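Local coordinates for CLIP-associating protein 2 (Mus musculus, PDB 3WOZ) that probably binds tubulin through HEAT-repeat TOG domains and contributes to the control of microtubule dynamics, at residues S118-N121 / D122-F125; M65-E68 / T69-D72. All coordinates share one frame; numbering follows the deposited sequence.

Interaction 1 (S118-N121 / D122-F125); sequences SFPN and DLQF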
ATOM      1  N   SER A 118       2.422  -4.205  10.165  1.00 38.97           N
ATOM      2  CA  SER A 118       1.777  -5.494  10.439  1.00 38.92           C
ATOM      3  C   SER A 118       2.256  -6.674   9.570  1.00 38.77           C
ATOM      4  O   SER A 118       1.872  -7.812   9.811  1.00 38.64           O
ATOM      5  CB  SER A 118       0.255  -5.364  10.327  1.00 38.77           C
ATOM      6  OG  SER A 118      -0.240  -4.336  11.170  1.00 38.69           O
ATOM      7  N   PHE A 119       3.089  -6.402   8.572  1.00 38.86           N
ATOM      8  CA  PHE A 119       3.463  -7.432   7.594  1.00 38.84           C
ATOM      9  C   PHE A 119       4.968  -7.467   7.378  1.00 38.88           C
ATOM     10  O   PHE A 119       5.626  -6.451   7.569  1.00 39.02           O
ATOM     11  CB  PHE A 119       2.749  -7.179   6.261  1.00 38.37           C
ATOM     12  CG  PHE A 119       1.261  -7.361   6.322  1.00 38.38           C
ATOM     13  CD1 PHE A 119       0.696  -8.630   6.207  1.00 37.96           C
ATOM     14  CD2 PHE A 119       0.418  -6.262   6.483  1.00 37.71           C
ATOM     15  CE1 PHE A 119      -0.684  -8.802   6.256  1.00 37.19           C
ATOM     16  CE2 PHE A 119      -0.964  -6.426   6.537  1.00 36.86           C
ATOM     17  CZ  PHE A 119      -1.516  -7.697   6.423  1.00 37.37           C
ATOM     18  N   PRO A 120       5.520  -8.629   6.957  1.00 39.22           N
ATOM     19  CA  PRO A 120       6.967  -8.679   6.699  1.00 39.42           C
ATOM     20  C   PRO A 120       7.396  -7.620   5.690  1.00 39.45           C
ATOM     21  O   PRO A 120       6.679  -7.365   4.725  1.00 39.40           O
ATOM     22  CB  PRO A 120       7.184 -10.086   6.127  1.00 39.32           C
ATOM     23  CG  PRO A 120       6.019 -10.884   6.612  1.00 39.62           C
ATOM     24  CD  PRO A 120       4.865  -9.923   6.683  1.00 39.04           C
ATOM     25  N   ASN A 121       8.553  -7.011   5.927  1.00 39.88           N
ATOM     26  CA  ASN A 121       9.041  -5.916   5.094  1.00 40.42           C
ATOM     27  C   ASN A 121       9.369  -6.325   3.652  1.00 40.91           C
ATOM     28  O   ASN A 121       9.011  -5.615   2.709  1.00 40.67           O
ATOM     29  CB  ASN A 121      10.251  -5.240   5.747  1.00 40.40           C
ATOM     30  CG  ASN A 121       9.883  -4.435   6.993  1.00 41.27           C
ATOM     31  OD1 ASN A 121       8.802  -3.844   7.078  1.00 41.03           O
ATOM     32  ND2 ASN A 121      10.798  -4.393   7.960  1.00 40.56           N
ATOM     33  N   ASP A 122      10.052  -7.459   3.488  1.00 41.44           N
ATOM     34  CA  ASP A 122      10.434  -7.940   2.157  1.00 41.95           C
ATOM     35  C   ASP A 122       9.211  -8.134   1.262  1.00 41.68           C
ATOM     36  O   ASP A 122       9.198  -7.666   0.120  1.00 41.38           O
ATOM     37  CB  ASP A 122      11.293  -9.220   2.232  1.00 42.21           C
ATOM     38  CG  ASP A 122      10.590 -10.378   2.933  1.00 44.07           C
ATOM     39  OD1 ASP A 122       9.683 -10.145   3.770  1.00 46.25           O
ATOM     40  OD2 ASP A 122      10.961 -11.539   2.651  1.00 47.18           O
ATOM     41  N   LEU A 123       8.183  -8.786   1.804  1.00 41.72           N
ATOM     42  CA  LEU A 123       6.915  -9.011   1.096  1.00 42.21           C
ATOM     43  C   LEU A 123       6.226  -7.702   0.684  1.00 42.13           C
ATOM     44  O   LEU A 123       5.746  -7.575  -0.451  1.00 42.56           O
ATOM     45  CB  LEU A 123       5.954  -9.855   1.943  1.00 42.28           C
ATOM     46  CG  LEU A 123       6.292 -11.298   2.350  1.00 43.62           C
ATOM     47  CD1 LEU A 123       5.106 -11.887   3.092  1.00 44.76           C
ATOM     48  CD2 LEU A 123       6.658 -12.193   1.165  1.00 44.36           C
ATOM     49  N   GLN A 124       6.174  -6.741   1.607  1.00 41.60           N
ATOM     50  CA  GLN A 124       5.651  -5.405   1.310  1.00 41.19           C
ATOM     51  C   GLN A 124       6.457  -4.760   0.190  1.00 41.25           C
ATOM     52  O   GLN A 124       5.893  -4.213  -0.754  1.00 40.98           O
ATOM     53  CB  GLN A 124       5.736  -4.494   2.531  1.00 40.64           C
ATOM     54  CG  GLN A 124       4.864  -4.864   3.705  1.00 39.84           C
ATOM     55  CD  GLN A 124       4.886  -3.772   4.753  1.00 39.51           C
ATOM     56  OE1 GLN A 124       5.292  -3.989   5.894  1.00 38.44           O
ATOM     57  NE2 GLN A 124       4.488  -2.575   4.353  1.00 38.59           N
ATOM     58  N   PHE A 125       7.780  -4.817   0.317  1.00 41.57           N
ATOM     59  CA  PHE A 125       8.682  -4.181  -0.641  1.00 42.11           C
ATOM     60  C   PHE A 125       8.531  -4.758  -2.048  1.00 42.65           C
ATOM     61  O   PHE A 125       8.558  -4.015  -3.032  1.00 42.44           O
ATOM     62  CB  PHE A 125      10.136  -4.285  -0.175  1.00 41.99           C
ATOM     63  CG  PHE A 125      11.099  -3.487  -1.011  1.00 42.55           C
ATOM     64  CD1 PHE A 125      11.908  -4.117  -1.955  1.00 42.65           C
ATOM     65  CD2 PHE A 125      11.185  -2.104  -0.868  1.00 42.08           C
ATOM     66  CE1 PHE A 125      12.802  -3.382  -2.734  1.00 42.96           C
ATOM     67  CE2 PHE A 125      12.074  -1.358  -1.643  1.00 43.17           C
ATOM     68  CZ  PHE A 125      12.883  -1.998  -2.581  1.00 43.62           C
TER
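Asn121, Gln124 and Pro120 pack together where the loop after helix 102-118 turns into helix 121-133. Pro120 occupies the N-cap position, and its carbonyl O accepts the amide N of Gln124 at 3.2 Å in a nearly straight bond (N-H...O 165°). One residue on, the O of Asn121 takes the N of Phe125 at 2.8 Å, so the first turn closes on two successive backbone bonds. Gln124 sends its side chain back over this turn: with CG beside the backbone N (chi1 -66°), CG comes 3.3 Å from Pro120 O and 4.0 Å from Phe119 CB. Asn121 extends alongside it in the same direction, its OD1 hydrogen-bonded to Gln157 NE2, and both side chains touch Leu154 of helix 141-155. The pyrrolidine of Pro120 crosses Leu123, Pro120 CG meeting Leu123 CD1 at 3.8 Å. An alanine in place of Gln124 would keep the backbone bond but is likely to open a gap beside Phe119 CB and Leu154. Asp122 OD1 lies 3.4 Å from Pro120 CB and weakly accepts the N of Leu123; a negative charge here, at the start of the helix, would probably be favoured by the helix dipole.

Interaction 2 (M65-E68 / T69-D72); sequences MFLE and TLVD
Leu70 lies against Phe66 one turn earlier on helix 60-77, and its side chain leaves the backbone at CB and spends the rest of its length on the Phe66 ring. CB starts over the backbone, 3.5 Å from the carbonyl O of Leu67. CG, carried on a first torsion well away from a staggered position (chi1 -92°), reaches CE1 of the Phe66 ring at 3.8 Å. There the chain forks: CD1 sits 3.9 Å from Phe66 CZ and, more loosely, 4.3 Å from Leu67 CD2, while CD2 comes within 4.1 Å of Phe66 CE1. The ring can meet the leucine because CG of Phe66 stands anti to its backbone N (chi1 153°), and the two side chains cross at a slant. Beyond this pair, Phe66 makes edge-to-face contacts with Phe51 and Phe55, and Leu70 also touches Leu88 and Leu92 of helix 85-96.

Underneath, the N of Leu70 bonds to Phe66 O at 3.0 Å, and the N of Thr69 bonds to Met65 O. The Thr69 hydroxyl turns back to the same carbonyl oxygen, OG1 standing 2.6 Å from Met65 O, and it is also paired with Gln30 OE1 of helix 19-34. Its single proton could serve either oxygen, so this polar group is held between its own helix and helix 19-34. The apolar i to i+4 face, set against helices 41-54 and 85-96, is consistent with the packing of adjacent helices in a HEAT-repeat TOG domain.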
HETATM    1  N   MSE A  65     -16.388   4.184   7.193  1.00 40.70           N
HETATM    2  CA  MSE A  65     -16.539   3.129   8.200  1.00 41.30           C
HETATM    3  C   MSE A  65     -15.716   1.882   7.861  1.00 40.15           C
HETATM    4  O   MSE A  65     -15.191   1.213   8.756  1.00 39.68           O
HETATM    5  CB  MSE A  65     -18.001   2.726   8.337  1.00 42.14           C
HETATM    6  CG  MSE A  65     -18.889   3.737   9.030  1.00 46.69           C
HETATM    7 SE   MSE A  65     -20.703   3.024   9.068  1.00 61.49          SE
HETATM    8  CE  MSE A  65     -20.358   1.458  10.186  1.00 53.77           C
ATOM      9  N   PHE A  66     -15.635   1.569   6.568  1.00 39.08           N
ATOM     10  CA  PHE A  66     -14.831   0.454   6.064  1.00 38.24           C
ATOM     11  C   PHE A  66     -13.349   0.677   6.366  1.00 37.88           C
ATOM     12  O   PHE A  66     -12.685  -0.207   6.903  1.00 37.20           O
ATOM     13  CB  PHE A  66     -15.087   0.247   4.561  1.00 38.06           C
ATOM     14  CG  PHE A  66     -13.933  -0.368   3.806  1.00 37.88           C
ATOM     15  CD1 PHE A  66     -13.549  -1.692   4.025  1.00 37.99           C
ATOM     16  CD2 PHE A  66     -13.247   0.377   2.845  1.00 38.15           C
ATOM     17  CE1 PHE A  66     -12.488  -2.257   3.311  1.00 38.10           C
ATOM     18  CE2 PHE A  66     -12.187  -0.179   2.121  1.00 38.04           C
ATOM     19  CZ  PHE A  66     -11.802  -1.497   2.356  1.00 38.11           C
ATOM     20  N   LEU A  67     -12.848   1.865   6.031  1.00 37.80           N
ATOM     21  CA  LEU A  67     -11.468   2.249   6.347  1.00 37.88           C
ATOM     22  C   LEU A  67     -11.125   2.119   7.832  1.00 38.34           C
ATOM     23  O   LEU A  67     -10.017   1.711   8.177  1.00 38.09           O
ATOM     24  CB  LEU A  67     -11.176   3.674   5.880  1.00 37.63           C
ATOM     25  CG  LEU A  67     -11.088   3.907   4.371  1.00 37.53           C
ATOM     26  CD1 LEU A  67     -10.897   5.389   4.110  1.00 35.78           C
ATOM     27  CD2 LEU A  67      -9.963   3.068   3.718  1.00 36.39           C
ATOM     28  N   GLU A  68     -12.076   2.468   8.698  1.00 38.85           N
ATOM     29  CA  GLU A  68     -11.886   2.355  10.147  1.00 40.03           C
ATOM     30  C   GLU A  68     -11.870   0.906  10.615  1.00 39.70           C
ATOM     31  O   GLU A  68     -11.131   0.557  11.527  1.00 40.20           O
ATOM     32  CB  GLU A  68     -12.971   3.122  10.906  1.00 39.97           C
ATOM     33  CG  GLU A  68     -12.811   4.622  10.833  1.00 42.86           C
ATOM     34  CD  GLU A  68     -14.018   5.379  11.360  1.00 46.26           C
ATOM     35  OE1 GLU A  68     -15.164   4.998  11.033  1.00 47.85           O
ATOM     36  OE2 GLU A  68     -13.813   6.368  12.094  1.00 48.62           O
ATOM     37  N   THR A  69     -12.702   0.078   9.997  1.00 39.74           N
ATOM     38  CA  THR A  69     -12.783  -1.342  10.323  1.00 39.85           C
ATOM     39  C   THR A  69     -11.504  -2.083   9.913  1.00 39.86           C
ATOM     40  O   THR A  69     -11.107  -3.048  10.566  1.00 39.70           O
ATOM     41  CB  THR A  69     -14.012  -1.992   9.647  1.00 39.87           C
ATOM     42  OG1 THR A  69     -15.152  -1.150   9.832  1.00 39.30           O
ATOM     43  CG2 THR A  69     -14.313  -3.370  10.242  1.00 39.90           C
ATOM     44  N   LEU A  70     -10.865  -1.616   8.837  1.00 40.01           N
ATOM     45  CA  LEU A  70      -9.626  -2.218   8.325  1.00 40.05           C
ATOM     46  C   LEU A  70      -8.530  -2.288   9.379  1.00 40.30           C
ATOM     47  O   LEU A  70      -7.783  -3.267   9.433  1.00 40.10           O
ATOM     48  CB  LEU A  70      -9.096  -1.451   7.104  1.00 40.08           C
ATOM     49  CG  LEU A  70      -9.493  -1.853   5.679  1.00 39.92           C
ATOM     50  CD1 LEU A  70      -8.779  -0.947   4.678  1.00 40.05           C
ATOM     51  CD2 LEU A  70      -9.161  -3.318   5.381  1.00 39.37           C
ATOM     52  N   VAL A  71      -8.450  -1.252  10.215  1.00 40.72           N
ATOM     53  CA  VAL A  71      -7.424  -1.154  11.255  1.00 41.02           C
ATOM     54  C   VAL A  71      -7.510  -2.355  12.198  1.00 41.24           C
ATOM     55  O   VAL A  71      -6.517  -3.041  12.429  1.00 41.06           O
ATOM     56  CB  VAL A  71      -7.536   0.180  12.039  1.00 41.16           C
ATOM     57  CG1 VAL A  71      -6.606   0.195  13.256  1.00 41.18           C
ATOM     58  CG2 VAL A  71      -7.224   1.355  11.124  1.00 41.49           C
ATOM     59  N   ASP A  72      -8.714  -2.609  12.707  1.00 41.64           N
ATOM     60  CA  ASP A  72      -8.986  -3.748  13.581  1.00 42.25           C
ATOM     61  C   ASP A  72      -8.827  -5.083  12.869  1.00 41.90           C
ATOM     62  O   ASP A  72      -8.334  -6.046  13.453  1.00 41.64           O
ATOM     63  CB  ASP A  72     -10.402  -3.641  14.145  1.00 42.51           C
ATOM     64  CG  ASP A  72     -10.547  -2.489  15.100  1.00 44.77           C
ATOM     65  OD1 ASP A  72     -11.124  -1.449  14.699  1.00 47.67           O
ATOM     66  OD2 ASP A  72     -10.055  -2.615  16.241  1.00 46.27           O
TER

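Overall arrangement
Both interactions are local, made by residues close along the chain, yet they serve different places in the all-helical fold. Interaction 2 is a buried contact in the middle of helix 60-77, and its chemistry is chiefly hydrocarbon and aromatic, with Thr69 bonded to the backbone and to Gln30, and Glu68 on the exposed side. Interaction 1 is only partly buried and marks the start of helix 121-133, where backbone bonds, a proline and polar side chains shape the turn. Their centres lie 20 Å apart and they do not touch, but they share a neighbour, Leu88 of helix 85-96, touched by Phe119 and Leu70, and Phe119 also reaches Ile74 of helix 60-77.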